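Local coordinates for protein kcn28 (Kitasatospora, PDB 6J31) that adopts the two-domain GT-B fold of the erythromycin biosynthesis protein CIII-like family and binds (2E,2'E)-3,3'-(1,2-phenylene)di(prop-2-enoic acid) in this model, at residues P4-M9 and A94-D99; R34-N39 and G51-P56; V319-A324 and I343-V348. All coordinates share one frame; numbering follows the deposited sequence.

Interaction 1: residues P4-M9 and A94-D99; sequences PGHIAM and AAYEED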
loop_
_atom_site.group_PDB
_atom_site.type_symbol
_atom_site.label_atom_id
_atom_site.label_comp_id
_atom_site.label_asym_id
_atom_site.label_seq_id
_atom_site.Cartn_x
_atom_site.Cartn_y
_atom_site.Cartn_z
ATOM N N PRO A 4 26.008 15.036 6.319
ATOM C CA PRO A 4 25.134 14.051 6.986
ATOM C C PRO A 4 23.701 14.519 7.191
ATOM O O PRO A 4 22.830 14.211 6.373
ATOM C CB PRO A 4 25.841 13.819 8.327
ATOM C CG PRO A 4 27.278 14.013 8.005
ATOM C CD PRO A 4 27.362 15.039 6.900
ATOM N N GLY A 5 23.416 15.215 8.280
ATOM C CA GLY A 5 22.068 15.710 8.458
ATOM C C GLY A 5 21.138 14.684 9.084
ATOM O O GLY A 5 21.348 13.474 9.011
ATOM N N HIS A 6 20.075 15.195 9.689
ATOM C CA HIS A 6 19.110 14.386 10.415
ATOM C C HIS A 6 17.808 14.335 9.623
ATOM O O HIS A 6 17.175 15.372 9.391
ATOM C CB HIS A 6 18.887 14.959 11.816
ATOM C CG HIS A 6 17.834 14.248 12.607
ATOM N ND1 HIS A 6 17.251 14.799 13.728
ATOM C CD2 HIS A 6 17.253 13.037 12.437
ATOM C CE1 HIS A 6 16.357 13.957 14.216
ATOM N NE2 HIS A 6 16.336 12.882 13.448
ATOM N N ILE A 7 17.425 13.131 9.202
ATOM C CA ILE A 7 16.176 12.881 8.491
ATOM C C ILE A 7 15.238 12.141 9.433
ATOM O O ILE A 7 15.609 11.103 9.990
ATOM C CB ILE A 7 16.407 12.060 7.211
ATOM C CG1 ILE A 7 17.265 12.835 6.210
ATOM C CG2 ILE A 7 15.081 11.650 6.589
ATOM C CD1 ILE A 7 17.748 11.994 5.060
ATOM N N ALA A 8 14.026 12.663 9.606
ATOM C CA ALA A 8 13.027 12.049 10.473
ATOM C C ALA A 8 11.899 11.480 9.626
ATOM O O ALA A 8 11.199 12.226 8.933
ATOM C CB ALA A 8 12.472 13.051 11.485
ATOM N N MET A 9 11.719 10.168 9.704
ATOM C CA MET A 9 10.623 9.465 9.059
ATOM C C MET A 9 9.538 9.194 10.094
ATOM O O MET A 9 9.838 8.863 11.246
ATOM C CB MET A 9 11.120 8.153 8.444
ATOM C CG MET A 9 10.035 7.260 7.861
ATOM S SD MET A 9 9.165 7.991 6.468
ATOM C CE MET A 9 7.925 6.737 6.149
ATOM N N ALA A 94 7.183 16.263 21.572
ATOM C CA ALA A 94 8.026 15.964 22.726
ATOM C C ALA A 94 9.314 15.262 22.310
ATOM O O ALA A 94 10.393 15.561 22.838
ATOM C CB ALA A 94 7.246 15.117 23.731
ATOM N N ALA A 95 9.222 14.320 21.370
ATOM C CA ALA A 95 10.400 13.554 20.976
ATOM C C ALA A 95 11.429 14.420 20.251
ATOM O O ALA A 95 12.637 14.243 20.444
ATOM C CB ALA A 95 9.986 12.369 20.104
ATOM N N TYR A 96 10.981 15.351 19.407
ATOM C CA TYR A 96 11.884 16.084 18.526
ATOM C C TYR A 96 12.150 17.519 18.960
ATOM O O TYR A 96 12.906 18.217 18.276
ATOM C CB TYR A 96 11.332 16.083 17.096
ATOM C CG TYR A 96 11.470 14.756 16.386
ATOM C CD1 TYR A 96 12.699 14.336 15.893
ATOM C CD2 TYR A 96 10.376 13.918 16.223
ATOM C CE1 TYR A 96 12.831 13.126 15.244
ATOM C CE2 TYR A 96 10.497 12.706 15.578
ATOM C CZ TYR A 96 11.727 12.312 15.090
ATOM O OH TYR A 96 11.852 11.101 14.446
ATOM N N GLU A 97 11.596 17.959 20.095
ATOM C CA GLU A 97 11.698 19.363 20.493
ATOM C C GLU A 97 13.145 19.821 20.580
ATOM O O GLU A 97 13.490 20.916 20.118
ATOM C CB GLU A 97 11.010 19.571 21.841
ATOM C CG GLU A 97 11.182 20.960 22.428
ATOM C CD GLU A 97 10.436 22.022 21.648
ATOM O OE1 GLU A 97 9.230 21.830 21.384
ATOM O OE2 GLU A 97 11.052 23.056 21.313
ATOM N N GLU A 98 14.002 18.997 21.172
ATOM C CA GLU A 98 15.400 19.320 21.397
ATOM C C GLU A 98 16.315 18.645 20.382
ATOM O O GLU A 98 17.539 18.736 20.509
ATOM C CB GLU A 98 15.788 18.874 22.809
ATOM C CG GLU A 98 14.873 19.398 23.922
ATOM C CD GLU A 98 15.377 20.645 24.612
ATOM O OE1 GLU A 98 15.036 21.764 24.171
ATOM O OE2 GLU A 98 16.104 20.496 25.617
ATOM N N ASP A 99 15.748 17.944 19.404
ATOM C CA ASP A 99 16.504 17.178 18.417
ATOM C C ASP A 99 15.852 17.330 17.046
ATOM O O ASP A 99 15.532 16.352 16.369
ATOM C CB ASP A 99 16.576 15.710 18.833
ATOM C CG ASP A 99 17.762 14.985 18.235
ATOM O OD1 ASP A 99 18.608 15.641 17.594
ATOM O OD2 ASP A 99 17.846 13.751 18.404
HETATM O O HOH W 1 18.734 16.627 15.136
#
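H6 and Y96 meet rim to rim where helix 74-96 and the turn after it pack against strand 6-10, the first strand of the N-terminal Rossmann-like domain. The ring planes are inclined at 34° and the centroids lie 5.9 Å apart, with neither ring over the other's face. With CG anti to the backbone N (chi1 176°), the imidazole reaches out from the strand and presents CE1 to the edge of the tyrosine ring, 3.8 Å from Y96 CE1. Two residues along the strand, the methyl of A8 is small enough to let the phenol come close, its CB lying 3.8 Å from Y96 CZ. Both aromatic residues have a polar end suited to this buried place: H6 NE2 and Y96 OH each bond to T36 OG1 on the adjacent strand. A type I turn from Y96 to D99 then redirects the chain and places the D99 carbonyl at the rim of the imidazole, near its plane, with D99 O 3.3 Å from H6 CE1. The D99 carboxylate forms a salt bridge through OD2 with R34, while OD1 remains 4.2 Å from H6 ND1. A water bridges these two atoms, hydrogen-bonded to H6 ND1 at 2.7 Å and donating to D99 OD1 at 2.7 Å.

Interaction 2: residues R34-N39 and G51-P56; sequences RVTYAN and GAELVP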
loop_
_atom_site.group_PDB
_atom_site.type_symbol
_atom_site.label_atom_id
_atom_site.label_comp_id
_atom_site.label_asym_id
_atom_site.label_seq_id
_atom_site.Cartn_x
_atom_site.Cartn_y
_atom_site.Cartn_z
ATOM N N ARG A 34 21.828 10.497 9.464
ATOM C CA ARG A 34 21.181 10.086 10.703
ATOM C C ARG A 34 19.678 10.093 10.462
ATOM O O ARG A 34 19.080 11.154 10.255
ATOM C CB ARG A 34 21.549 11.003 11.864
ATOM C CG ARG A 34 20.825 10.601 13.133
ATOM C CD ARG A 34 20.823 11.691 14.182
ATOM N NE ARG A 34 20.047 11.286 15.348
ATOM C CZ ARG A 34 19.454 12.138 16.172
ATOM N NH1 ARG A 34 19.573 13.444 15.968
ATOM N NH2 ARG A 34 18.759 11.690 17.205
ATOM N N VAL A 35 19.070 8.912 10.483
ATOM C CA VAL A 35 17.649 8.747 10.213
ATOM C C VAL A 35 16.968 8.280 11.491
ATOM O O VAL A 35 17.359 7.261 12.077
ATOM C CB VAL A 35 17.398 7.761 9.062
ATOM C CG1 VAL A 35 15.911 7.695 8.741
ATOM C CG2 VAL A 35 18.191 8.173 7.841
ATOM N N THR A 36 15.976 9.037 11.941
ATOM C CA THR A 36 15.102 8.607 13.021
ATOM C C THR A 36 13.754 8.236 12.423
ATOM O O THR A 36 13.316 8.832 11.435
ATOM C CB THR A 36 14.935 9.690 14.094
ATOM O OG1 THR A 36 14.444 10.900 13.506
ATOM C CG2 THR A 36 16.279 9.962 14.772
ATOM N N TYR A 37 13.117 7.220 12.998
ATOM C CA TYR A 37 11.869 6.681 12.471
ATOM C C TYR A 37 10.867 6.602 13.615
ATOM O O TYR A 37 11.006 5.764 14.513
ATOM C CB TYR A 37 12.107 5.313 11.827
ATOM C CG TYR A 37 10.985 4.798 10.953
ATOM C CD1 TYR A 37 9.675 5.241 11.114
ATOM C CD2 TYR A 37 11.241 3.871 9.953
ATOM C CE1 TYR A 37 8.659 4.766 10.312
ATOM C CE2 TYR A 37 10.229 3.393 9.148
ATOM C CZ TYR A 37 8.943 3.844 9.330
ATOM O OH TYR A 37 7.934 3.368 8.523
ATOM N N ALA A 38 9.857 7.465 13.572
ATOM C CA ALA A 38 8.817 7.501 14.590
ATOM C C ALA A 38 7.673 6.587 14.176
ATOM O O ALA A 38 7.099 6.753 13.095
ATOM C CB ALA A 38 8.314 8.928 14.804
ATOM N N ASN A 39 7.352 5.619 15.030
ATOM C CA ASN A 39 6.240 4.720 14.768
ATOM C C ASN A 39 5.865 4.020 16.067
ATOM O O ASN A 39 6.585 4.094 17.066
ATOM C CB ASN A 39 6.586 3.716 13.668
ATOM C CG ASN A 39 5.376 3.318 12.854
ATOM O OD1 ASN A 39 4.257 3.261 13.368
ATOM N ND2 ASN A 39 5.586 3.075 11.566
ATOM N N GLY A 51 17.507 0.002 10.032
ATOM C CA GLY A 51 18.700 0.692 10.468
ATOM C C GLY A 51 18.462 2.082 11.012
ATOM O O GLY A 51 19.409 2.716 11.496
ATOM N N ALA A 52 17.235 2.583 10.938
ATOM C CA ALA A 52 16.959 3.896 11.483
ATOM C C ALA A 52 16.739 3.805 12.988
ATOM O O ALA A 52 16.456 2.740 13.546
ATOM C CB ALA A 52 15.739 4.526 10.808
ATOM N N GLU A 53 16.853 4.953 13.636
ATOM C CA GLU A 53 16.659 5.065 15.072
ATOM C C GLU A 53 15.161 5.075 15.362
ATOM O O GLU A 53 14.449 5.983 14.919
ATOM C CB GLU A 53 17.331 6.347 15.553
ATOM C CG GLU A 53 17.785 6.401 16.991
ATOM C CD GLU A 53 18.532 7.698 17.276
ATOM O OE1 GLU A 53 19.420 8.068 16.471
ATOM O OE2 GLU A 53 18.222 8.355 18.294
ATOM N N LEU A 54 14.675 4.063 16.077
ATOM C CA LEU A 54 13.255 4.000 16.402
ATOM C C LEU A 54 12.885 5.064 17.430
ATOM O O LEU A 54 13.487 5.152 18.503
ATOM C CB LEU A 54 12.877 2.619 16.927
ATOM C CG LEU A 54 11.485 2.556 17.569
ATOM C CD1 LEU A 54 10.373 2.761 16.549
ATOM C CD2 LEU A 54 11.292 1.240 18.322
ATOM N N VAL A 55 11.876 5.860 17.098
ATOM C CA VAL A 55 11.330 6.867 18.001
ATOM C C VAL A 55 9.912 6.424 18.340
ATOM O O VAL A 55 8.995 6.635 17.539
ATOM C CB VAL A 55 11.370 8.266 17.364
ATOM C CG1 VAL A 55 10.717 9.303 18.267
ATOM C CG2 VAL A 55 12.802 8.654 17.040
ATOM N N PRO A 56 9.686 5.785 19.484
ATOM C CA PRO A 56 8.363 5.209 19.752
ATOM C C PRO A 56 7.335 6.264 20.124
ATOM O O PRO A 56 7.631 7.240 20.814
ATOM C CB PRO A 56 8.625 4.259 20.926
ATOM C CG PRO A 56 9.763 4.910 21.662
ATOM C CD PRO A 56 10.638 5.518 20.582
#
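Strand 34-39 and strand 53-56 run parallel, T36 facing E53 and A38 facing V55, as the two strands of a beta-alpha-beta unit whose crossover contains helix 44-49. Their short axes approach to 4.4 Å and diverge by 31°, the twist expected of a Rossmann-like sheet. Four backbone bonds join them: E53 N to V35 O, Y37 N to E53 O at 2.6 Å, V55 N to Y37 O, and a longer one from N39 N to V55 O at 3.2 Å. P56 suits the end of this outermost strand, since the N-H it lacks would belong to the side facing away from 34-39. T36, A38, E53 and V55 share one face. There the side chains of T36 and E53 lie alongside each other, pointing the same way, with T36 CG2 3.8 Å from E53 CB. V55 CG2 also comes 3.8 Å from T36 CB, beta-branched residues fitting an extended backbone. Just before the second strand, the compact A52 tucks its CB 3.8 Å from V35 CG1 and 3.9 Å from Y37 CB. At the rim, R34, extended from CG to NE, offers NE to E53 OE1 at 3.5 Å, a straight (166°) but weak bond within a salt bridge. Because that bond is long and R34 NH2 also pairs with D99, the pairing probably rests mainly on backbone bonds and apolar packing.

Interaction 3: residues V319-A324 and I343-V348; sequences VVAPQA and IDIATV
V319 and I343 bring their branched side chains together at about a right angle, V319 CG1 touching I343 CD1 at 3.7 Å and also touching I343 CG2. I343 holds CG1 between its backbone N and carbonyl carbon (chi1 69°), normally the crowded position, which here sets that branch beside V319 CG1 and A321 CB. The methyl of A321 is the next link: its CB lies 4.1 Å from I343 CG1 and 4.0 Å from I345 CG1, so that this small residue touches both isoleucines. Further along, the side chains of Q323 and I345 also cross at about a right angle, with the amide NE2 of Q323 3.5 Å from I345 CD1, a van der Waals contact at an exposed margin. I343 N donates to V320 O at 2.9 Å, a nearly linear bond of 166°. It continues the pairing one residue past the end of strand 340-342, and A321 CA, just beyond strand 318-320, adds a C-H...O contact to I343 O. The chain then turns away: D344 OD1 accepts from A346 N in an Asx turn, a role suited to a short carboxylate. In this C-terminal domain V319 and I343 pack against helix 350-362, V320 and P322 against helix 327-336, and I345 against F245 of helix 243-253, while backbone bonds from V319 and A321 join strand 298-301.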
loop_
_atom_site.group_PDB
_atom_site.type_symbol
_atom_site.label_atom_id
_atom_site.label_comp_id
_atom_site.label_asym_id
_atom_site.label_seq_id
_atom_site.Cartn_x
_atom_site.Cartn_y
_atom_site.Cartn_z
ATOM N N VAL A 319 -5.839 -12.114 -11.470
ATOM C CA VAL A 319 -7.287 -12.085 -11.314
ATOM C C VAL A 319 -7.573 -11.294 -10.047
ATOM O O VAL A 319 -7.138 -11.680 -8.956
ATOM C CB VAL A 319 -7.880 -13.502 -11.238
ATOM C CG1 VAL A 319 -9.368 -13.435 -10.941
ATOM C CG2 VAL A 319 -7.626 -14.257 -12.535
ATOM N N VAL A 320 -8.270 -10.172 -10.186
ATOM C CA VAL A 320 -8.419 -9.199 -9.111
ATOM C C VAL A 320 -9.839 -9.267 -8.569
ATOM O O VAL A 320 -10.805 -9.285 -9.341
ATOM C CB VAL A 320 -8.083 -7.778 -9.596
ATOM C CG1 VAL A 320 -8.102 -6.808 -8.432
ATOM C CG2 VAL A 320 -6.736 -7.764 -10.289
ATOM N N ALA A 321 -9.964 -9.295 -7.239
ATOM C CA ALA A 321 -11.250 -9.328 -6.544
ATOM C C ALA A 321 -11.288 -8.151 -5.577
ATOM O O ALA A 321 -11.059 -8.318 -4.369
ATOM C CB ALA A 321 -11.461 -10.652 -5.810
ATOM N N PRO A 322 -11.583 -6.950 -6.067
ATOM C CA PRO A 322 -11.498 -5.764 -5.210
ATOM C C PRO A 322 -12.570 -5.766 -4.133
ATOM O O PRO A 322 -13.690 -6.243 -4.333
ATOM C CB PRO A 322 -11.704 -4.607 -6.194
ATOM C CG PRO A 322 -12.541 -5.210 -7.277
ATOM C CD PRO A 322 -12.030 -6.617 -7.430
ATOM N N GLN A 323 -12.208 -5.221 -2.971
ATOM C CA GLN A 323 -13.137 -5.123 -1.852
ATOM C C GLN A 323 -12.954 -3.803 -1.109
ATOM O O GLN A 323 -13.868 -2.975 -1.070
ATOM C CB GLN A 323 -12.955 -6.310 -0.896
ATOM C CG GLN A 323 -12.960 -7.677 -1.583
ATOM C CD GLN A 323 -13.693 -8.748 -0.805
ATOM O OE1 GLN A 323 -14.305 -8.474 0.227
ATOM N NE2 GLN A 323 -13.632 -9.982 -1.297
ATOM N N ALA A 324 -11.778 -3.597 -0.520
ATOM C CA ALA A 324 -11.547 -2.434 0.323
ATOM C C ALA A 324 -11.466 -1.165 -0.527
ATOM O O ALA A 324 -11.516 -1.202 -1.757
ATOM C CB ALA A 324 -10.278 -2.625 1.153
ATOM N N ILE A 343 -13.134 -9.988 -10.988
ATOM C CA ILE A 343 -14.217 -10.865 -10.556
ATOM C C ILE A 343 -14.765 -10.374 -9.222
ATOM O O ILE A 343 -14.127 -9.599 -8.507
ATOM C CB ILE A 343 -13.780 -12.341 -10.421
ATOM C CG1 ILE A 343 -12.816 -12.506 -9.245
ATOM C CG2 ILE A 343 -13.153 -12.842 -11.710
ATOM C CD1 ILE A 343 -12.448 -13.942 -8.967
ATOM N N ASP A 344 -15.972 -10.833 -8.897
ATOM C CA ASP A 344 -16.603 -10.580 -7.606
ATOM C C ASP A 344 -16.668 -11.890 -6.832
ATOM O O ASP A 344 -17.251 -12.867 -7.314
ATOM C CB ASP A 344 -18.004 -9.986 -7.773
ATOM C CG ASP A 344 -18.588 -9.462 -6.460
ATOM O OD1 ASP A 344 -18.171 -9.916 -5.374
ATOM O OD2 ASP A 344 -19.480 -8.588 -6.517
ATOM N N ILE A 345 -16.073 -11.904 -5.635
ATOM C CA ILE A 345 -16.018 -13.119 -4.825
ATOM C C ILE A 345 -17.417 -13.623 -4.497
ATOM O O ILE A 345 -17.652 -14.837 -4.432
ATOM C CB ILE A 345 -15.192 -12.863 -3.549
ATOM C CG1 ILE A 345 -13.737 -13.274 -3.768
ATOM C CG2 ILE A 345 -15.784 -13.587 -2.344
ATOM C CD1 ILE A 345 -12.894 -13.148 -2.535
ATOM N N ALA A 346 -18.371 -12.709 -4.304
ATOM C CA ALA A 346 -19.731 -13.112 -3.966
ATOM C C ALA A 346 -20.382 -13.888 -5.105
ATOM O O ALA A 346 -21.032 -14.914 -4.872
ATOM C CB ALA A 346 -20.568 -11.885 -3.607
ATOM N N THR A 347 -20.224 -13.419 -6.340
ATOM C CA THR A 347 -20.952 -13.967 -7.476
ATOM C C THR A 347 -20.106 -14.834 -8.402
ATOM O O THR A 347 -20.632 -15.325 -9.405
ATOM C CB THR A 347 -21.594 -12.827 -8.276
ATOM O OG1 THR A 347 -20.601 -12.190 -9.091
ATOM C CG2 THR A 347 -22.207 -11.802 -7.337
ATOM N N VAL A 348 -18.818 -15.033 -8.113
ATOM C CA VAL A 348 -17.963 -15.791 -9.021
ATOM C C VAL A 348 -18.345 -17.269 -9.000
ATOM O O VAL A 348 -18.627 -17.849 -7.943
ATOM C CB VAL A 348 -16.475 -15.577 -8.683
ATOM C CG1 VAL A 348 -16.155 -16.027 -7.260
ATOM C CG2 VAL A 348 -15.588 -16.277 -9.709
#

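In the fold
Interactions 1 and 2 belong to the same N-terminal sheet: their centres lie 9 Å apart, interaction 2 is nested within the loop closed by interaction 1, and strands 6-10 and 34-39 are neighbours. A salt bridge from D99 OD2 to R34 NH2 (2.6 Å) joins them, with a probable hydrogen bond from M9 N to T36 O (2.7 Å). Interaction 3 belongs to the other sheet, its centre 44 Å and 38 Å from those of interactions 1 and 2. The side chains of M9, N39 and Q323 lie about 12, 13 and 13 Å from the bound (2E,2'E)-3,3'-(1,2-phenylene)di(prop-2-enoic acid). Its pocket residues, H17 among them, lie outside the segments, but N325 immediately follows segment 319-324.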